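Local coordinates for protein DNA polymerase (Pyrobaculum calidifontis, PDB 5MDN) that probably catalyses template-directed DNA synthesis from deoxyribonucleoside triphosphates, as a family B replicative polymerase that also carries an exonuclease domain, at residues 61-66 with 89-94; 306-311 with 334-339; 356-361 with 371-376; 438-443 with 460-465; 595-600 with 639-644. One frame throughout, in Å; residues are numbered along the deposited sequence.

Interaction 1: residues 61-66 with 89-94; sequences VAPVEA and PEDVRK
The extended chain 61-63 runs past the start of helix 92-100 and the residue before it: V61 CA lies 6.7 Å from K94 CA and A62 CA 6.4 Å from D91 CA. Strand 64-74 turns a corner at E65, where E65 and A66 both face V85 in a classic beta bulge. Strand order 2-3-1-4 with a helix after the first and third strands identifies a ferredoxin-like beta-alpha-beta-beta-alpha-beta unit, and the contact sets the lead-in to its second strand against its second helix. No hydrogen bond crosses; the evidence is of van der Waals contacts. The A62 methyl meets D91 CB at 3.9 Å. V61 CG2, anti to the backbone N, approaches K94 CB to 4.1 Å, the two side chains crossing obliquely, and V61 also touches L95 and A98 further along the helix. K94, bent at its third torsion (chi3 -74°), carries CE to 4.3 Å from A62 CB and turns its amine back along its own segment, where K94 NZ forms a salt bridge with D91 OD1 at 3.4 Å, its hydrogen bond being weak. That leaves the other oxygen facing the proline: D91 OD2 lies 3.7 Å from P63 CG.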
# COMPACT_ATOMS: atom_id res chain seq x y z
N VAL A 61 -36.50 16.55 5.58
CA VAL A 61 -35.59 16.22 4.48
C VAL A 61 -35.39 14.71 4.39
O VAL A 61 -35.12 14.18 3.31
CB VAL A 61 -34.25 16.96 4.63
CG1 VAL A 61 -33.46 16.43 5.82
CG2 VAL A 61 -33.44 16.89 3.35
N ALA A 62 -35.54 14.01 5.51
CA ALA A 62 -35.32 12.57 5.56
C ALA A 62 -35.86 12.05 6.90
O ALA A 62 -35.98 12.82 7.85
CB ALA A 62 -33.83 12.23 5.42
N PRO A 63 -36.17 10.76 6.98
CA PRO A 63 -36.64 10.20 8.25
C PRO A 63 -35.52 10.15 9.28
O PRO A 63 -34.37 9.83 8.97
CB PRO A 63 -37.12 8.80 7.87
CG PRO A 63 -36.38 8.47 6.62
CD PRO A 63 -36.23 9.77 5.89
N VAL A 64 -35.87 10.47 10.53
CA VAL A 64 -34.92 10.54 11.63
C VAL A 64 -35.38 9.58 12.73
O VAL A 64 -36.56 9.59 13.11
CB VAL A 64 -34.80 11.97 12.18
CG1 VAL A 64 -33.83 12.01 13.35
CG2 VAL A 64 -34.35 12.92 11.08
N GLU A 65 -34.45 8.76 13.22
CA GLU A 65 -34.78 7.84 14.30
C GLU A 65 -34.90 8.57 15.63
O GLU A 65 -35.86 8.36 16.38
CB GLU A 65 -33.72 6.74 14.39
CG GLU A 65 -34.06 5.62 15.37
CD GLU A 65 -35.02 4.60 14.78
OE1 GLU A 65 -34.99 4.39 13.55
OE2 GLU A 65 -35.80 4.01 15.56
N ALA A 66 -33.94 9.44 15.94
CA ALA A 66 -33.94 10.20 17.18
C ALA A 66 -32.93 11.33 17.06
O ALA A 66 -32.09 11.34 16.15
CB ALA A 66 -33.62 9.31 18.39
N PRO A 89 -28.23 4.46 6.43
CA PRO A 89 -27.00 5.23 6.13
C PRO A 89 -27.12 6.14 4.92
O PRO A 89 -26.43 7.17 4.87
CB PRO A 89 -25.95 4.13 5.90
CG PRO A 89 -26.47 2.94 6.62
CD PRO A 89 -27.97 3.01 6.52
N GLU A 90 -27.94 5.79 3.93
CA GLU A 90 -28.02 6.58 2.71
C GLU A 90 -28.47 8.01 2.97
O GLU A 90 -28.05 8.93 2.26
CB GLU A 90 -28.94 5.89 1.70
CG GLU A 90 -28.41 4.53 1.21
CD GLU A 90 -28.71 3.38 2.17
OE1 GLU A 90 -28.64 3.59 3.40
OE2 GLU A 90 -28.99 2.27 1.68
N ASP A 91 -29.32 8.23 3.98
CA ASP A 91 -29.88 9.55 4.24
C ASP A 91 -28.93 10.47 5.01
O ASP A 91 -29.30 11.62 5.27
CB ASP A 91 -31.19 9.42 5.03
CG ASP A 91 -32.21 8.56 4.32
OD1 ASP A 91 -32.19 8.50 3.08
OD2 ASP A 91 -33.06 7.95 5.02
N VAL A 92 -27.74 9.99 5.38
CA VAL A 92 -26.87 10.78 6.26
C VAL A 92 -26.37 12.04 5.57
O VAL A 92 -26.19 13.08 6.22
CB VAL A 92 -25.70 9.90 6.76
CG1 VAL A 92 -24.74 10.72 7.61
CG2 VAL A 92 -26.24 8.73 7.57
N ARG A 93 -26.15 12.01 4.25
CA ARG A 93 -25.71 13.21 3.55
C ARG A 93 -26.81 14.27 3.53
O ARG A 93 -26.55 15.45 3.79
CB ARG A 93 -25.28 12.89 2.11
CG ARG A 93 -23.94 12.19 1.95
CD ARG A 93 -22.80 13.19 2.13
NE ARG A 93 -21.48 12.56 2.01
CZ ARG A 93 -20.90 12.31 0.85
NH1 ARG A 93 -21.51 12.63 -0.28
NH2 ARG A 93 -19.70 11.73 0.81
N LYS A 94 -28.04 13.87 3.19
CA LYS A 94 -29.16 14.81 3.20
C LYS A 94 -29.31 15.45 4.57
O LYS A 94 -29.55 16.66 4.67
CB LYS A 94 -30.44 14.09 2.79
CG LYS A 94 -30.46 13.61 1.35
CD LYS A 94 -31.81 13.03 0.98
CE LYS A 94 -32.02 11.66 1.60
NZ LYS A 94 -33.28 11.02 1.13

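Interaction 2: residues 306-311 with 334-339; sequences SERVLI and LDDVRS
The R308 guanidinium is the centre of the contact. R308 NH2 forms a salt bridge with D336 OD1 at 2.4 Å; the carboxylate meets the guanidinium at its edge, with the two planes 53° apart. R308 NH1 donates to S339 OG at 3.3 Å in a weak bond, well off straight. One face of the same group is covered by D335 CB, 3.6 Å above its centre. The D335 carboxylate itself swings past in the opposite direction: D335 OD2 touches R308 CG at 3.3 Å and takes a weak hydrogen bond from V309 N, also 3.3 Å long, yet no N-H of the guanidinium points at it.

Torsions and second-shell bonds place these groups. R308 CG is anti to the backbone N, and the bend at chi2 (-129°) lays the chain along D335. R308 NE also donates weakly to V309 O, 3.2 Å away, within its own segment. S339 OG is fixed by donating to D335 O at 2.8 Å, nearly along the C=O axis. M303 and D294 touch R308 from outside, and L293 touches D336.

D336 stands four residues after Y332, which fits the Exo III pattern of the exonuclease domain, and its OD2 lies close to OD2 of D169, which binds magnesium in a structure of this protein although the ion is not bound to it in this model. The like charges would tend to raise the proton affinity of both aspartates, whereas the arginine on OD1 is likely to offset this and keep D336 ionised beside the metal site.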
# COMPACT_ATOMS: atom_id res chain seq x y z
N SER A 306 16.19 -16.12 -12.54
CA SER A 306 16.97 -16.89 -13.51
C SER A 306 16.62 -18.37 -13.53
O SER A 306 16.99 -19.06 -14.48
CB SER A 306 18.46 -16.72 -13.24
OG SER A 306 18.80 -17.18 -11.94
N GLU A 307 15.93 -18.89 -12.50
CA GLU A 307 15.47 -20.27 -12.50
C GLU A 307 14.00 -20.38 -12.90
O GLU A 307 13.31 -21.32 -12.49
CB GLU A 307 15.68 -20.91 -11.12
CG GLU A 307 17.11 -20.86 -10.61
CD GLU A 307 17.25 -21.50 -9.23
OE1 GLU A 307 16.33 -22.26 -8.84
OE2 GLU A 307 18.27 -21.24 -8.56
N ARG A 308 13.51 -19.44 -13.70
CA ARG A 308 12.08 -19.27 -13.93
C ARG A 308 11.83 -18.89 -15.38
O ARG A 308 12.62 -18.18 -16.00
CB ARG A 308 11.48 -18.20 -13.00
CG ARG A 308 10.02 -17.90 -13.30
CD ARG A 308 9.79 -16.41 -13.46
NE ARG A 308 8.37 -16.07 -13.55
CZ ARG A 308 7.60 -15.74 -12.53
NH1 ARG A 308 8.11 -15.68 -11.30
NH2 ARG A 308 6.32 -15.45 -12.73
N VAL A 309 10.72 -19.39 -15.92
CA VAL A 309 10.31 -19.06 -17.28
C VAL A 309 9.81 -17.63 -17.32
O VAL A 309 9.08 -17.18 -16.42
CB VAL A 309 9.24 -20.05 -17.76
CG1 VAL A 309 8.77 -19.70 -19.16
CG2 VAL A 309 9.77 -21.48 -17.71
N LEU A 310 10.18 -16.89 -18.36
CA LEU A 310 9.80 -15.49 -18.50
C LEU A 310 9.39 -15.21 -19.94
O LEU A 310 10.21 -15.29 -20.85
CB LEU A 310 10.94 -14.56 -18.09
CG LEU A 310 11.18 -14.41 -16.58
CD1 LEU A 310 12.38 -13.52 -16.32
CD2 LEU A 310 9.94 -13.83 -15.92
N ILE A 311 8.11 -14.89 -20.13
CA ILE A 311 7.57 -14.50 -21.43
C ILE A 311 7.45 -12.98 -21.46
O ILE A 311 7.03 -12.38 -20.45
CB ILE A 311 6.22 -15.17 -21.71
CG1 ILE A 311 6.38 -16.58 -22.30
CG2 ILE A 311 5.35 -14.31 -22.62
CD1 ILE A 311 7.06 -17.57 -21.40
N LEU A 334 2.13 -20.80 -14.22
CA LEU A 334 2.33 -21.52 -12.96
C LEU A 334 3.38 -20.84 -12.09
O LEU A 334 3.22 -20.75 -10.87
CB LEU A 334 2.74 -22.97 -13.22
CG LEU A 334 1.66 -24.04 -13.45
CD1 LEU A 334 0.60 -23.98 -12.36
CD2 LEU A 334 1.03 -23.93 -14.82
N ASP A 335 4.46 -20.35 -12.70
CA ASP A 335 5.46 -19.62 -11.92
C ASP A 335 4.90 -18.33 -11.35
O ASP A 335 5.35 -17.87 -10.29
CB ASP A 335 6.70 -19.34 -12.78
CG ASP A 335 7.52 -20.59 -13.03
OD1 ASP A 335 7.43 -21.54 -12.22
OD2 ASP A 335 8.28 -20.63 -14.03
N ASP A 336 3.93 -17.72 -12.04
CA ASP A 336 3.24 -16.56 -11.48
C ASP A 336 2.48 -16.93 -10.21
O ASP A 336 2.68 -16.32 -9.15
CB ASP A 336 2.30 -15.95 -12.52
CG ASP A 336 3.02 -15.06 -13.52
OD1 ASP A 336 4.12 -14.57 -13.19
OD2 ASP A 336 2.48 -14.84 -14.62
N VAL A 337 1.59 -17.92 -10.31
CA VAL A 337 0.73 -18.26 -9.18
C VAL A 337 1.53 -18.89 -8.04
O VAL A 337 1.20 -18.70 -6.86
CB VAL A 337 -0.43 -19.16 -9.63
CG1 VAL A 337 0.07 -20.56 -10.00
CG2 VAL A 337 -1.51 -19.24 -8.56
N ARG A 338 2.60 -19.62 -8.36
CA ARG A 338 3.46 -20.16 -7.31
C ARG A 338 4.19 -19.05 -6.58
O ARG A 338 4.37 -19.11 -5.36
CB ARG A 338 4.44 -21.18 -7.88
CG ARG A 338 3.84 -22.57 -8.06
CD ARG A 338 4.46 -23.32 -9.23
NE ARG A 338 4.45 -24.76 -9.02
CZ ARG A 338 4.61 -25.66 -9.98
NH1 ARG A 338 4.79 -25.27 -11.23
NH2 ARG A 338 4.59 -26.96 -9.69
N SER A 339 4.63 -18.02 -7.31
CA SER A 339 5.23 -16.85 -6.66
C SER A 339 4.19 -16.09 -5.85
O SER A 339 4.49 -15.59 -4.76
CB SER A 339 5.87 -15.94 -7.71
OG SER A 339 6.96 -16.59 -8.34

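Interaction 3: residues 356-361 with 371-376; sequences SVSGLP and GNRVEW
L360 extends from the loop after helix 326-356 toward helix 370-384, with CB directed at it and CG anti to its own carbonyl carbon (chi1 -72°). At the branch, L360 CG lies 4.1 Å from W376 CB. One methyl, L360 CD1, lies 4.0 Å from W376 CD1 and 4.2 Å from R373 CA. The other, L360 CD2, rests over a face of the indole in a CH-pi contact, 3.8 Å from the centroid of the five-membered ring and 23° off its normal; its nearest ring atom is W376 CD1 at 3.5 Å. An alanine here would probably leave that face of the indole poorly packed and loosen the loop against the helix, both methyls being gone. The loop leads into short helix 362-365, with the magnesium ligand D363, and folds back on helix 370-384 of the polymerase region. Earlier, G359 has phi 100°, where a CB would clash with S358 O, which calls for glycine. S358 OG sits 3.8 Å from R373 CG and hydrogen-bonds to V357 O and L354 O, which would share its single proton. At the indole edge, in plane, N372 ND2 bonds Y265 OH, and R373 NE hydrogen-bonds V365 O.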
# COMPACT_ATOMS: atom_id res chain seq x y z
N SER A 356 -5.54 -6.27 12.72
CA SER A 356 -6.04 -6.23 14.09
C SER A 356 -5.57 -4.97 14.80
O SER A 356 -6.31 -4.39 15.61
CB SER A 356 -5.61 -7.49 14.84
OG SER A 356 -4.19 -7.59 14.90
N VAL A 357 -4.34 -4.53 14.52
CA VAL A 357 -3.99 -3.14 14.76
C VAL A 357 -4.66 -2.27 13.70
O VAL A 357 -5.11 -2.76 12.66
CB VAL A 357 -2.46 -2.96 14.76
CG1 VAL A 357 -2.07 -1.62 15.37
CG2 VAL A 357 -1.80 -4.11 15.52
N SER A 358 -4.78 -0.98 14.00
CA SER A 358 -5.40 -0.01 13.09
C SER A 358 -6.90 -0.27 12.93
O SER A 358 -7.71 0.65 13.03
CB SER A 358 -4.70 -0.02 11.72
OG SER A 358 -5.27 -1.00 10.87
N GLY A 359 -7.28 -1.52 12.68
CA GLY A 359 -8.67 -1.94 12.73
C GLY A 359 -9.39 -2.05 11.41
O GLY A 359 -10.62 -2.23 11.41
N LEU A 360 -8.69 -1.95 10.28
CA LEU A 360 -9.35 -2.15 9.00
C LEU A 360 -9.45 -3.63 8.65
O LEU A 360 -8.59 -4.43 9.05
CB LEU A 360 -8.61 -1.41 7.89
CG LEU A 360 -8.71 0.12 7.88
CD1 LEU A 360 -7.76 0.71 6.85
CD2 LEU A 360 -10.14 0.56 7.61
N PRO A 361 -10.48 -4.04 7.92
CA PRO A 361 -10.58 -5.44 7.49
C PRO A 361 -9.45 -5.82 6.55
O PRO A 361 -8.76 -4.97 5.97
CB PRO A 361 -11.94 -5.51 6.78
CG PRO A 361 -12.69 -4.30 7.26
CD PRO A 361 -11.66 -3.25 7.52
N GLY A 371 -1.50 6.92 5.71
CA GLY A 371 -2.24 7.90 6.49
C GLY A 371 -3.70 7.52 6.66
O GLY A 371 -4.29 7.72 7.72
N ASN A 372 -4.30 6.98 5.60
CA ASN A 372 -5.66 6.49 5.73
C ASN A 372 -5.74 5.36 6.76
O ASN A 372 -6.69 5.30 7.55
CB ASN A 372 -6.21 6.08 4.35
CG ASN A 372 -7.69 5.75 4.38
OD1 ASN A 372 -8.55 6.54 3.98
ND2 ASN A 372 -7.99 4.56 4.84
N ARG A 373 -4.74 4.48 6.79
CA ARG A 373 -4.73 3.39 7.78
C ARG A 373 -4.61 3.94 9.20
O ARG A 373 -5.29 3.47 10.12
CB ARG A 373 -3.59 2.43 7.47
CG ARG A 373 -3.72 1.04 8.09
CD ARG A 373 -2.52 0.18 7.73
NE ARG A 373 -2.37 -0.01 6.29
CZ ARG A 373 -1.28 0.32 5.60
NH1 ARG A 373 -0.24 0.85 6.23
NH2 ARG A 373 -1.23 0.12 4.29
N VAL A 374 -3.74 4.94 9.40
CA VAL A 374 -3.53 5.50 10.74
C VAL A 374 -4.78 6.25 11.20
O VAL A 374 -5.13 6.20 12.39
CB VAL A 374 -2.30 6.43 10.72
CG1 VAL A 374 -2.22 7.28 11.98
CG2 VAL A 374 -1.03 5.62 10.53
N GLU A 375 -5.47 6.92 10.28
CA GLU A 375 -6.64 7.70 10.67
C GLU A 375 -7.79 6.81 11.12
O GLU A 375 -8.55 7.21 12.01
CB GLU A 375 -7.07 8.59 9.50
CG GLU A 375 -7.93 9.76 9.91
CD GLU A 375 -7.91 10.86 8.87
OE1 GLU A 375 -8.49 10.67 7.79
OE2 GLU A 375 -7.32 11.92 9.15
N TRP A 376 -7.93 5.62 10.54
CA TRP A 376 -8.93 4.68 11.03
C TRP A 376 -8.57 4.10 12.39
O TRP A 376 -9.47 3.67 13.12
CB TRP A 376 -9.13 3.55 10.01
CG TRP A 376 -10.07 3.92 8.90
CD1 TRP A 376 -9.75 4.07 7.58
CD2 TRP A 376 -11.46 4.21 9.02
NE1 TRP A 376 -10.88 4.43 6.87
CE2 TRP A 376 -11.94 4.52 7.73
CE3 TRP A 376 -12.36 4.22 10.09
CZ2 TRP A 376 -13.27 4.84 7.49
CZ3 TRP A 376 -13.68 4.55 9.85
CH2 TRP A 376 -14.12 4.85 8.56

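Interaction 4: residues 438-443 with 460-465; sequences TYLEPH and RFRKAP
The F461 ring has Y439 over one face and T438 at its rim. Y439 CD1 stands 4.2 Å above the phenyl plane, offset from the centre, and the pair is edge-to-face, with the tyrosine edge directed at the phenylalanine face, centroids 5.9 Å apart and planes at 63°. T438 OG1 lies in the plane of the ring, 3.5 Å from F461 CD2, and is itself hydrogen-bonded to N433 O. L440 works between two arginines, crossing each at about a right angle: L440 CD1 meets the guanidinium edge of R460 at NH2, 3.7 Å away, and L440 CD2 lies 3.7 Å from R462 CG. An aspartate here, lacking both methyls, would probably leave the two arginine chains less well packed and disturb the salt bridge of R460 to D446. Two backbone bonds tie the segments: R462 N to T438 O at 2.9 Å, along a carbonyl lone pair, and L440 N to R460 O at 3.1 Å, from above the carbonyl plane. They bracket Y439 and F461, which form a single non-hydrogen-bonded antiparallel bridge. F461 also pairs with V452, so Y439 lies on the other side of strand 460-462, adding an isolated bridge to hairpin 451-453/460-462.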
# COMPACT_ATOMS: atom_id res chain seq x y z
N THR A 438 -2.95 20.01 22.95
CA THR A 438 -2.06 20.55 23.96
C THR A 438 -1.32 21.81 23.51
O THR A 438 -0.62 22.42 24.32
CB THR A 438 -1.03 19.49 24.39
OG1 THR A 438 -0.25 19.09 23.25
CG2 THR A 438 -1.75 18.28 24.95
N TYR A 439 -1.47 22.20 22.25
CA TYR A 439 -0.84 23.42 21.75
C TYR A 439 -1.54 24.65 22.33
O TYR A 439 -2.73 24.64 22.62
CB TYR A 439 -0.88 23.44 20.22
CG TYR A 439 -0.53 24.76 19.59
CD1 TYR A 439 0.79 25.19 19.50
CD2 TYR A 439 -1.52 25.58 19.05
CE1 TYR A 439 1.11 26.40 18.91
CE2 TYR A 439 -1.21 26.79 18.46
CZ TYR A 439 0.10 27.19 18.39
OH TYR A 439 0.41 28.40 17.80
N LEU A 440 -0.77 25.73 22.49
CA LEU A 440 -1.28 26.96 23.06
C LEU A 440 -1.15 28.09 22.04
O LEU A 440 -0.27 28.08 21.18
CB LEU A 440 -0.54 27.32 24.36
CG LEU A 440 -0.64 26.25 25.45
CD1 LEU A 440 0.19 26.62 26.67
CD2 LEU A 440 -2.09 26.01 25.83
N GLU A 441 -2.03 29.08 22.17
CA GLU A 441 -2.37 30.02 21.11
C GLU A 441 -2.15 31.45 21.62
O GLU A 441 -1.28 31.62 22.48
CB GLU A 441 -3.79 29.70 20.64
CG GLU A 441 -3.96 28.27 20.14
CD GLU A 441 -5.35 28.01 19.61
OE1 GLU A 441 -6.14 28.97 19.51
OE2 GLU A 441 -5.65 26.84 19.29
N PRO A 442 -2.86 32.51 21.16
CA PRO A 442 -2.58 33.82 21.76
C PRO A 442 -3.07 33.97 23.19
O PRO A 442 -2.82 35.02 23.80
CB PRO A 442 -3.30 34.81 20.83
CG PRO A 442 -4.38 34.04 20.25
CD PRO A 442 -3.78 32.68 20.02
N HIS A 443 -3.76 32.99 23.75
CA HIS A 443 -3.90 32.90 25.20
C HIS A 443 -2.68 32.15 25.74
O HIS A 443 -2.44 30.99 25.38
CB HIS A 443 -5.21 32.22 25.59
CG HIS A 443 -5.21 30.74 25.37
ND1 HIS A 443 -5.12 29.83 26.41
CD2 HIS A 443 -5.29 30.00 24.24
CE1 HIS A 443 -5.14 28.61 25.93
NE2 HIS A 443 -5.24 28.68 24.61
N ARG A 460 4.52 26.35 22.01
CA ARG A 460 4.34 26.03 23.42
C ARG A 460 3.26 24.97 23.59
O ARG A 460 2.23 25.00 22.91
CB ARG A 460 3.99 27.27 24.23
CG ARG A 460 3.64 28.48 23.39
CD ARG A 460 3.53 29.70 24.27
NE ARG A 460 2.65 29.47 25.41
CZ ARG A 460 2.70 30.14 26.55
NH1 ARG A 460 3.60 31.10 26.72
NH2 ARG A 460 1.85 29.85 27.52
N PHE A 461 3.51 24.03 24.50
CA PHE A 461 2.63 22.88 24.69
C PHE A 461 2.41 22.61 26.17
O PHE A 461 3.29 22.86 27.01
CB PHE A 461 3.20 21.61 24.02
CG PHE A 461 3.24 21.68 22.52
CD1 PHE A 461 4.27 22.36 21.88
CD2 PHE A 461 2.27 21.07 21.75
CE1 PHE A 461 4.33 22.42 20.50
CE2 PHE A 461 2.32 21.13 20.36
CZ PHE A 461 3.35 21.81 19.74
N ARG A 462 1.27 22.09 26.50
CA ARG A 462 1.03 21.83 27.86
C ARG A 462 1.61 20.56 28.26
O ARG A 462 1.50 19.61 27.59
CB ARG A 462 -0.45 21.73 28.11
CG ARG A 462 -1.25 22.76 27.38
CD ARG A 462 -2.70 22.37 27.38
NE ARG A 462 -3.16 22.16 28.73
CZ ARG A 462 -3.96 23.00 29.36
NH1 ARG A 462 -4.36 24.09 28.75
NH2 ARG A 462 -4.34 22.73 30.59
N LYS A 463 2.24 20.57 29.40
CA LYS A 463 2.79 19.39 30.02
C LYS A 463 1.68 18.55 30.67
O LYS A 463 1.81 17.36 30.77
CB LYS A 463 3.70 19.89 31.12
CG LYS A 463 5.00 19.15 31.31
CD LYS A 463 6.03 20.02 32.02
CE LYS A 463 6.97 19.17 32.89
NZ LYS A 463 8.05 19.92 33.59
N ALA A 464 0.64 19.28 31.08
CA ALA A 464 -0.63 19.01 31.77
C ALA A 464 -1.19 17.65 31.81
O ALA A 464 -0.65 16.78 32.43
CB ALA A 464 -1.66 20.04 31.30
N PRO A 465 -2.35 17.49 31.22
CA PRO A 465 -3.07 16.25 31.06
C PRO A 465 -2.61 15.78 29.70
O PRO A 465 -2.70 16.50 28.76
CB PRO A 465 -4.48 16.73 30.99
CG PRO A 465 -4.38 18.04 30.34
CD PRO A 465 -3.12 18.66 30.81

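Interaction 5: residues 595-600 with 639-644; sequences RVLFTE and ELILKS
R595 and L597 project from the same side of strand 595-598 onto the C-terminal end of helix 628-643, while V596 between them points away, the alternation expected of a strand. The axes of strand 595-598 and helix 639-643 approach to 8.2 Å at 126°, so strand and helix cross steeply. R595 bends at its third torsion (chi3 -64°) so that its guanidinium turns edge-on to the helix end: R595 NH1 donates to L642 O in a modelled 2.4 Å bond, along a carbonyl lone pair and close to the guanidinium plane. S644 C lies over one face of the group, and R595 CD sits 3.5 Å from S644 O. A cation at the carbonyl end of a helix would be expected to be stabilised by the helix dipole. R595 NE is held separately by S414 OG. Beside this polar grip the leucines mesh: L642 CD2 lies 4.0 Å from L597 CB and reaches the strand backbone, 3.7 Å from R595 O. L597 CD2, crossing I641 obliquely, meets I641 CG2 at 3.9 Å. At the same end, S644 OG donates back to I641 O at 2.9 Å, and K643 NZ pairs with E639 OE2.

The strand runs between 411-413 and 605-609 in an antiparallel sheet. L642 also touches A606 on the sheet, I641 touches L412, and helix 647-666 covers I641 and S644 through V654 and A650.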
# COMPACT_ATOMS: atom_id res chain seq x y z
N ARG A 595 28.43 -2.00 -0.43
CA ARG A 595 28.82 -0.78 -1.13
C ARG A 595 27.57 0.03 -1.44
O ARG A 595 26.48 -0.51 -1.61
CB ARG A 595 29.62 -1.11 -2.40
CG ARG A 595 30.75 -0.13 -2.69
CD ARG A 595 31.87 -0.73 -3.53
NE ARG A 595 32.55 -1.83 -2.84
CZ ARG A 595 32.44 -3.11 -3.16
NH1 ARG A 595 31.67 -3.49 -4.17
NH2 ARG A 595 33.11 -4.02 -2.47
N VAL A 596 27.75 1.35 -1.52
CA VAL A 596 26.65 2.30 -1.73
C VAL A 596 27.10 3.34 -2.73
O VAL A 596 28.26 3.78 -2.72
CB VAL A 596 26.21 2.97 -0.41
CG1 VAL A 596 25.16 4.04 -0.67
CG2 VAL A 596 25.67 1.95 0.57
N LEU A 597 26.19 3.74 -3.61
CA LEU A 597 26.46 4.75 -4.64
C LEU A 597 25.43 5.87 -4.52
O LEU A 597 24.25 5.66 -4.83
CB LEU A 597 26.42 4.12 -6.02
CG LEU A 597 26.38 5.08 -7.21
CD1 LEU A 597 27.64 5.92 -7.29
CD2 LEU A 597 26.17 4.28 -8.48
N PHE A 598 25.88 7.04 -4.09
CA PHE A 598 25.06 8.25 -4.12
C PHE A 598 25.30 8.97 -5.44
O PHE A 598 26.43 9.37 -5.74
CB PHE A 598 25.38 9.17 -2.95
CG PHE A 598 24.68 8.80 -1.67
CD1 PHE A 598 25.26 7.92 -0.77
CD2 PHE A 598 23.44 9.34 -1.36
CE1 PHE A 598 24.62 7.58 0.41
CE2 PHE A 598 22.80 9.01 -0.19
CZ PHE A 598 23.38 8.13 0.70
N THR A 599 24.24 9.13 -6.24
CA THR A 599 24.35 9.82 -7.52
C THR A 599 24.17 11.33 -7.38
O THR A 599 24.82 12.10 -8.10
CB THR A 599 23.32 9.27 -8.51
OG1 THR A 599 22.00 9.49 -8.01
CG2 THR A 599 23.53 7.78 -8.72
N GLU A 600 23.31 11.76 -6.46
CA GLU A 600 23.05 13.18 -6.24
C GLU A 600 23.13 13.46 -4.75
O GLU A 600 23.28 12.56 -3.93
CB GLU A 600 21.67 13.57 -6.80
CG GLU A 600 21.52 13.26 -8.28
CD GLU A 600 20.08 13.33 -8.77
OE1 GLU A 600 19.18 13.67 -7.97
OE2 GLU A 600 19.86 13.03 -9.97
N GLU A 639 24.95 -2.30 -11.16
CA GLU A 639 25.52 -3.51 -10.59
C GLU A 639 27.02 -3.60 -10.84
O GLU A 639 27.75 -4.16 -10.02
CB GLU A 639 24.80 -4.74 -11.14
CG GLU A 639 25.12 -6.03 -10.40
CD GLU A 639 24.06 -7.09 -10.60
OE1 GLU A 639 23.04 -6.80 -11.26
OE2 GLU A 639 24.25 -8.22 -10.11
N LEU A 640 27.50 -3.07 -11.97
CA LEU A 640 28.94 -3.06 -12.22
C LEU A 640 29.66 -2.09 -11.28
O LEU A 640 30.74 -2.40 -10.76
CB LEU A 640 29.23 -2.70 -13.67
CG LEU A 640 29.00 -3.77 -14.74
CD1 LEU A 640 29.02 -3.15 -16.12
CD2 LEU A 640 30.03 -4.88 -14.63
N ILE A 641 29.07 -0.91 -11.06
CA ILE A 641 29.69 0.08 -10.18
C ILE A 641 29.69 -0.41 -8.74
O ILE A 641 30.68 -0.25 -8.01
CB ILE A 641 28.98 1.43 -10.33
CG1 ILE A 641 29.21 2.00 -11.73
CG2 ILE A 641 29.46 2.41 -9.27
CD1 ILE A 641 28.22 3.06 -12.13
N LEU A 642 28.59 -1.03 -8.30
CA LEU A 642 28.48 -1.47 -6.91
C LEU A 642 29.38 -2.65 -6.61
O LEU A 642 29.76 -2.85 -5.44
CB LEU A 642 27.03 -1.83 -6.58
CG LEU A 642 26.04 -0.67 -6.44
CD1 LEU A 642 24.62 -1.19 -6.29
CD2 LEU A 642 26.42 0.21 -5.26
N LYS A 643 29.75 -3.45 -7.61
CA LYS A 643 30.61 -4.60 -7.41
C LYS A 643 32.07 -4.31 -7.69
O LYS A 643 32.92 -5.19 -7.49
CB LYS A 643 30.13 -5.78 -8.28
CG LYS A 643 28.79 -6.35 -7.86
CD LYS A 643 28.43 -7.60 -8.64
CE LYS A 643 27.06 -8.10 -8.24
NZ LYS A 643 26.56 -9.16 -9.16
N SER A 644 32.40 -3.10 -8.15
CA SER A 644 33.78 -2.71 -8.39
C SER A 644 34.36 -2.07 -7.13
O SER A 644 33.73 -1.21 -6.51
CB SER A 644 33.87 -1.74 -9.56
OG SER A 644 33.28 -0.49 -9.24

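How the interactions relate
All five contacts lie in series along the chain, each closing before the next opens, and none touches another. Interaction 1 belongs to the ferredoxin-like unit near the N-terminus, interaction 2 to the exonuclease part and interactions 4 and 5 to the polymerase family region. Helix 326-356 links two of them: it carries segment 334-339 of interaction 2 and leads into the loop of interaction 3, whose centre lies about 34 Å away. Interaction 3 is the most central, about 12 Å from the chain's centre. Interactions 1 and 5 are farthest apart, about 61 Å between centres, on opposite sides of the chain's centre. Interactions 2 and 5 approach closest, about 11 Å between nearest atoms.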